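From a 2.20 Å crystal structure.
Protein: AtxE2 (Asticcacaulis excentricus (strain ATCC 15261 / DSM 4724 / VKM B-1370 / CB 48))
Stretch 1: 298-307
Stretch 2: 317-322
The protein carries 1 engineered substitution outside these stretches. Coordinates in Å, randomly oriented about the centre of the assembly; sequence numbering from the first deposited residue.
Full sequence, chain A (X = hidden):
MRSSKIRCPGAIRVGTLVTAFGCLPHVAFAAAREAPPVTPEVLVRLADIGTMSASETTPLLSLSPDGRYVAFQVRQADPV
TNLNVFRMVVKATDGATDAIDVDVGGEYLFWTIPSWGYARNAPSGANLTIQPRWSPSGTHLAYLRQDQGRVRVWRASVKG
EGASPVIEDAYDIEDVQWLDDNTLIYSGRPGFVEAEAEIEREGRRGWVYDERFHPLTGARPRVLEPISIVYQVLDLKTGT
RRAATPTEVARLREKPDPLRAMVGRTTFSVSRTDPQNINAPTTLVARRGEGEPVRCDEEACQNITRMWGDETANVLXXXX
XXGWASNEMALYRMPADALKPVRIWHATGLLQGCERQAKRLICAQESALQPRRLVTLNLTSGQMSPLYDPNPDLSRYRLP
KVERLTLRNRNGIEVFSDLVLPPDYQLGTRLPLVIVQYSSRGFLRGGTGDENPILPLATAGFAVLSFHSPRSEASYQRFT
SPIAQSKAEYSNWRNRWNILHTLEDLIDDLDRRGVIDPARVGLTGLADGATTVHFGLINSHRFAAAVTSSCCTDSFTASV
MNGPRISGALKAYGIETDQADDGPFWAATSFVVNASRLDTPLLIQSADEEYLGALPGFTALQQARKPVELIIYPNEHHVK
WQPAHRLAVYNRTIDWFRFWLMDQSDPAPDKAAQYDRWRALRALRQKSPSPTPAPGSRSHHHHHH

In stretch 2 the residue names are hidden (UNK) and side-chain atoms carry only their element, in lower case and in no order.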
# COMPACT_ATOMS: atom_id res chain seq x y z
N GLU A 298 23.75 14.86 -15.90
CA GLU A 298 22.68 15.76 -15.49
C GLU A 298 21.97 15.26 -14.23
O GLU A 298 21.87 14.06 -13.96
CB GLU A 298 21.62 15.95 -16.58
CG GLU A 298 22.14 16.15 -17.99
CD GLU A 298 22.33 17.60 -18.35
OE1 GLU A 298 21.30 18.31 -18.43
OE2 GLU A 298 23.50 18.01 -18.61
N GLU A 299 21.49 16.21 -13.46
CA GLU A 299 20.80 15.91 -12.23
C GLU A 299 19.48 15.17 -12.53
O GLU A 299 19.04 14.29 -11.79
CB GLU A 299 20.55 17.23 -11.44
CG GLU A 299 20.26 17.02 -9.96
CD GLU A 299 18.83 16.59 -9.71
OE1 GLU A 299 17.92 17.11 -10.40
OE2 GLU A 299 18.62 15.70 -8.86
N ALA A 300 18.84 15.55 -13.62
CA ALA A 300 17.59 14.94 -14.03
C ALA A 300 17.63 13.43 -14.23
O ALA A 300 16.60 12.81 -14.23
CB ALA A 300 17.15 15.60 -15.31
N CYS A 301 18.81 12.85 -14.40
CA CYS A 301 19.00 11.43 -14.78
C CYS A 301 19.10 10.62 -13.53
O CYS A 301 19.34 9.42 -13.60
CB CYS A 301 20.32 11.24 -15.61
SG CYS A 301 20.26 11.75 -17.37
N GLN A 302 18.98 11.25 -12.36
CA GLN A 302 19.14 10.53 -11.08
C GLN A 302 17.85 9.96 -10.54
O GLN A 302 16.82 10.63 -10.54
CB GLN A 302 19.72 11.44 -9.99
CG GLN A 302 21.06 12.06 -10.37
CD GLN A 302 22.02 12.10 -9.22
OE1 GLN A 302 21.74 12.65 -8.13
NE2 GLN A 302 23.15 11.48 -9.44
N ASN A 303 17.96 8.73 -10.07
CA ASN A 303 16.90 8.02 -9.38
C ASN A 303 15.62 7.85 -10.21
O ASN A 303 14.51 8.00 -9.75
CB ASN A 303 16.67 8.66 -8.02
CG ASN A 303 17.84 8.40 -7.08
OD1 ASN A 303 18.34 7.26 -6.96
ND2 ASN A 303 18.33 9.46 -6.48
N ILE A 304 15.82 7.46 -11.46
CA ILE A 304 14.73 7.17 -12.36
C ILE A 304 13.92 6.02 -11.80
O ILE A 304 14.46 5.07 -11.27
CB ILE A 304 15.29 6.85 -13.78
CG1 ILE A 304 15.84 8.15 -14.36
CG2 ILE A 304 14.22 6.23 -14.70
CD1 ILE A 304 16.68 7.99 -15.61
N THR A 305 12.61 6.10 -11.94
CA THR A 305 11.73 4.99 -11.51
C THR A 305 11.09 4.20 -12.65
O THR A 305 10.53 3.14 -12.43
CB THR A 305 10.64 5.52 -10.58
OG1 THR A 305 10.03 6.65 -11.20
CG2 THR A 305 11.26 5.93 -9.25
N ARG A 306 11.14 4.72 -13.85
CA ARG A 306 10.54 4.05 -14.97
C ARG A 306 11.07 4.68 -16.24
O ARG A 306 11.09 5.90 -16.36
CB ARG A 306 9.00 4.23 -14.94
CG ARG A 306 8.22 2.97 -15.22
CD ARG A 306 8.56 2.33 -16.55
NE ARG A 306 7.65 1.25 -16.90
CZ ARG A 306 7.79 0.43 -17.96
NH1 ARG A 306 8.81 0.57 -18.82
NH2 ARG A 306 6.89 -0.54 -18.18
N MET A 307 11.43 3.86 -17.23
CA MET A 307 11.78 4.41 -18.56
C MET A 307 11.13 3.66 -19.75
O MET A 307 10.78 2.50 -19.64
CB MET A 307 13.29 4.38 -18.69
CG MET A 307 13.87 2.99 -18.85
SD MET A 307 15.65 2.99 -19.17
CE MET A 307 16.31 3.71 -17.67
N UNK A 317 11.97 8.13 -22.83
CA UNK A 317 11.15 8.85 -21.85
C UNK A 317 11.36 8.22 -20.49
O UNK A 317 11.55 7.02 -20.38
c UNK A 317 8.58 9.81 -26.22
c UNK A 317 9.34 9.14 -23.60
c UNK A 317 9.70 8.75 -22.20
c UNK A 317 8.76 10.81 -25.23
c UNK A 317 8.78 8.49 -25.87
o UNK A 317 8.22 10.12 -27.55
c UNK A 317 9.11 10.46 -23.94
c UNK A 317 9.16 8.16 -24.58
N UNK A 318 11.35 9.04 -19.44
CA UNK A 318 11.44 8.50 -18.11
C UNK A 318 10.74 9.29 -17.02
O UNK A 318 10.49 10.50 -17.16
c UNK A 318 12.88 8.18 -17.72
c UNK A 318 14.74 11.22 -16.50
c UNK A 318 13.81 9.35 -17.69
c UNK A 318 13.85 10.17 -16.58
c UNK A 318 14.71 9.57 -18.71
c UNK A 318 15.62 10.62 -18.64
c UNK A 318 15.64 11.44 -17.53
N UNK A 319 10.41 8.57 -15.96
CA UNK A 319 9.76 9.14 -14.78
C UNK A 319 10.70 9.18 -13.62
O UNK A 319 11.61 8.34 -13.52
c UNK A 319 8.62 8.23 -14.30
c UNK A 319 7.32 8.31 -15.07
c UNK A 319 6.75 9.70 -14.99
c UNK A 319 6.32 7.30 -14.52
N UNK A 320 10.46 10.12 -12.73
CA UNK A 320 11.15 10.11 -11.46
C UNK A 320 10.44 10.99 -10.46
O UNK A 320 9.53 11.74 -10.79
c UNK A 320 15.50 13.65 -10.76
n UNK A 320 14.91 12.63 -11.37
c UNK A 320 12.57 10.60 -11.61
n UNK A 320 16.47 13.37 -9.91
n UNK A 320 15.12 14.91 -10.99
c UNK A 320 12.57 12.11 -11.90
c UNK A 320 13.86 12.75 -12.32
N UNK A 321 10.89 10.89 -9.22
CA UNK A 321 10.42 11.78 -8.16
C UNK A 321 11.39 12.90 -7.96
O UNK A 321 12.58 12.70 -8.13
n UNK A 321 7.81 7.36 -4.41
n UNK A 321 8.23 7.81 -6.65
c UNK A 321 7.50 7.23 -5.69
c UNK A 321 10.27 10.99 -6.86
c UNK A 321 9.12 10.04 -6.98
n UNK A 321 6.46 6.47 -6.04
c UNK A 321 9.40 8.68 -6.42
N UNK A 322 10.89 14.08 -7.64
CA UNK A 322 11.74 15.24 -7.45
C UNK A 322 11.02 16.35 -6.65
O UNK A 322 9.91 16.17 -6.22
o UNK A 322 11.16 17.73 -11.61
c UNK A 322 11.11 16.21 -9.75
c UNK A 322 12.22 15.76 -8.83
o UNK A 322 12.57 16.03 -11.65
c UNK A 322 11.66 16.69 -11.10
O HOH W 1 12.95 9.32 -8.05

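Position 317 is the first residue of the second stretch, within a strand that begins earlier in the chain. Its side chain has eight atoms: one carbon, then a six-carbon ring bearing a single oxygen at the far end from the attachment. The ring leads away from the first stretch, and the contact here is made by the backbone: Met-307 CA lies 3.2 Å from the carbonyl O of 317, a CA-H...O contact. The side chain is a phenol, and the residue is Tyr-317. Its hydroxyl is hydrogen-bonded elsewhere in the structure.

At position 318 there are seven side-chain atoms, all carbon, one followed by a ring of six. The ring lies under Ile-304 CD1, its edge meets Ala-300 O, and Met-307 packs beside its CB. With no heteroatom on the ring, this is Phe-318. Ile-304 CD1 stands 3.7 Å from the centroid of the Phe-318 ring, only 10° off the normal, a well-formed CH-pi contact. Ala-300 O is 3.3 Å from Phe-318 CE1. On the same face of the sheet Met-307 pairs with Phe-318, with Met-307 CB 3.9 Å from Phe-318 CB.

Position 319 carries four carbons forked at the second. The side chain lies on the same sheet face as that of Arg-306, and the CB of 319 and Arg-306 CB are 4.1 Å apart. The fork identifies Leu-319. Its backbone supplies the two hydrogen bonds that join the main chains: Thr-305 N donates to Leu-319 O at 2.9 Å, and Leu-319 N donates to Arg-306 O at 2.8 Å, both nearly straight.

The side chain at 320 runs through three carbons to a nitrogen, then to a carbon carrying two more nitrogens. This guanidinium reaches back to the turn before the first strand, where Gln-302 O lies at its edge, near its plane, and Glu-299 OE2 is also within reach; the residue is Arg-320. Gln-302 O accepts from both Arg-320 NE at 2.9 Å and Arg-320 NH2 at 2.8 Å. Arg-320 NH2 also forms a salt bridge with Glu-299 OE2 at 3.3 Å, its hydrogen bond weak.

Position 321 has the same composition, three carbons, a nitrogen, and a carbon with two nitrogens. Its side chain touches the first stretch lightly, at Thr-305 CG2, and is that of Arg-321, with Arg-321 CD 4.4 Å from Thr-305 CG2. The backbone is linked through water 1, which accepts from Arg-321 N at 2.8 Å and donates to Asn-303 O at 2.7 Å.

At 322 three carbons end in a pair of oxygens, a carboxylate with no contact to the first stretch; the length makes it Glu-322. Glu-322 OE1 forms a salt bridge with Arg-320 NH1 at 2.9 Å.

The two stretches bury 573 Å², both sides summed, combining an antiparallel strand pairing with side-chain contacts. Phe-318 packs against Ile-304 and Met-307 and meets Ala-300 O at its edge, while Arg-320, the residue most covered by the other stretch, gathers the turn by the carbonyl of Gln-302 and the acid of Glu-299.

Stretch 2 (317-322) YFLRRE
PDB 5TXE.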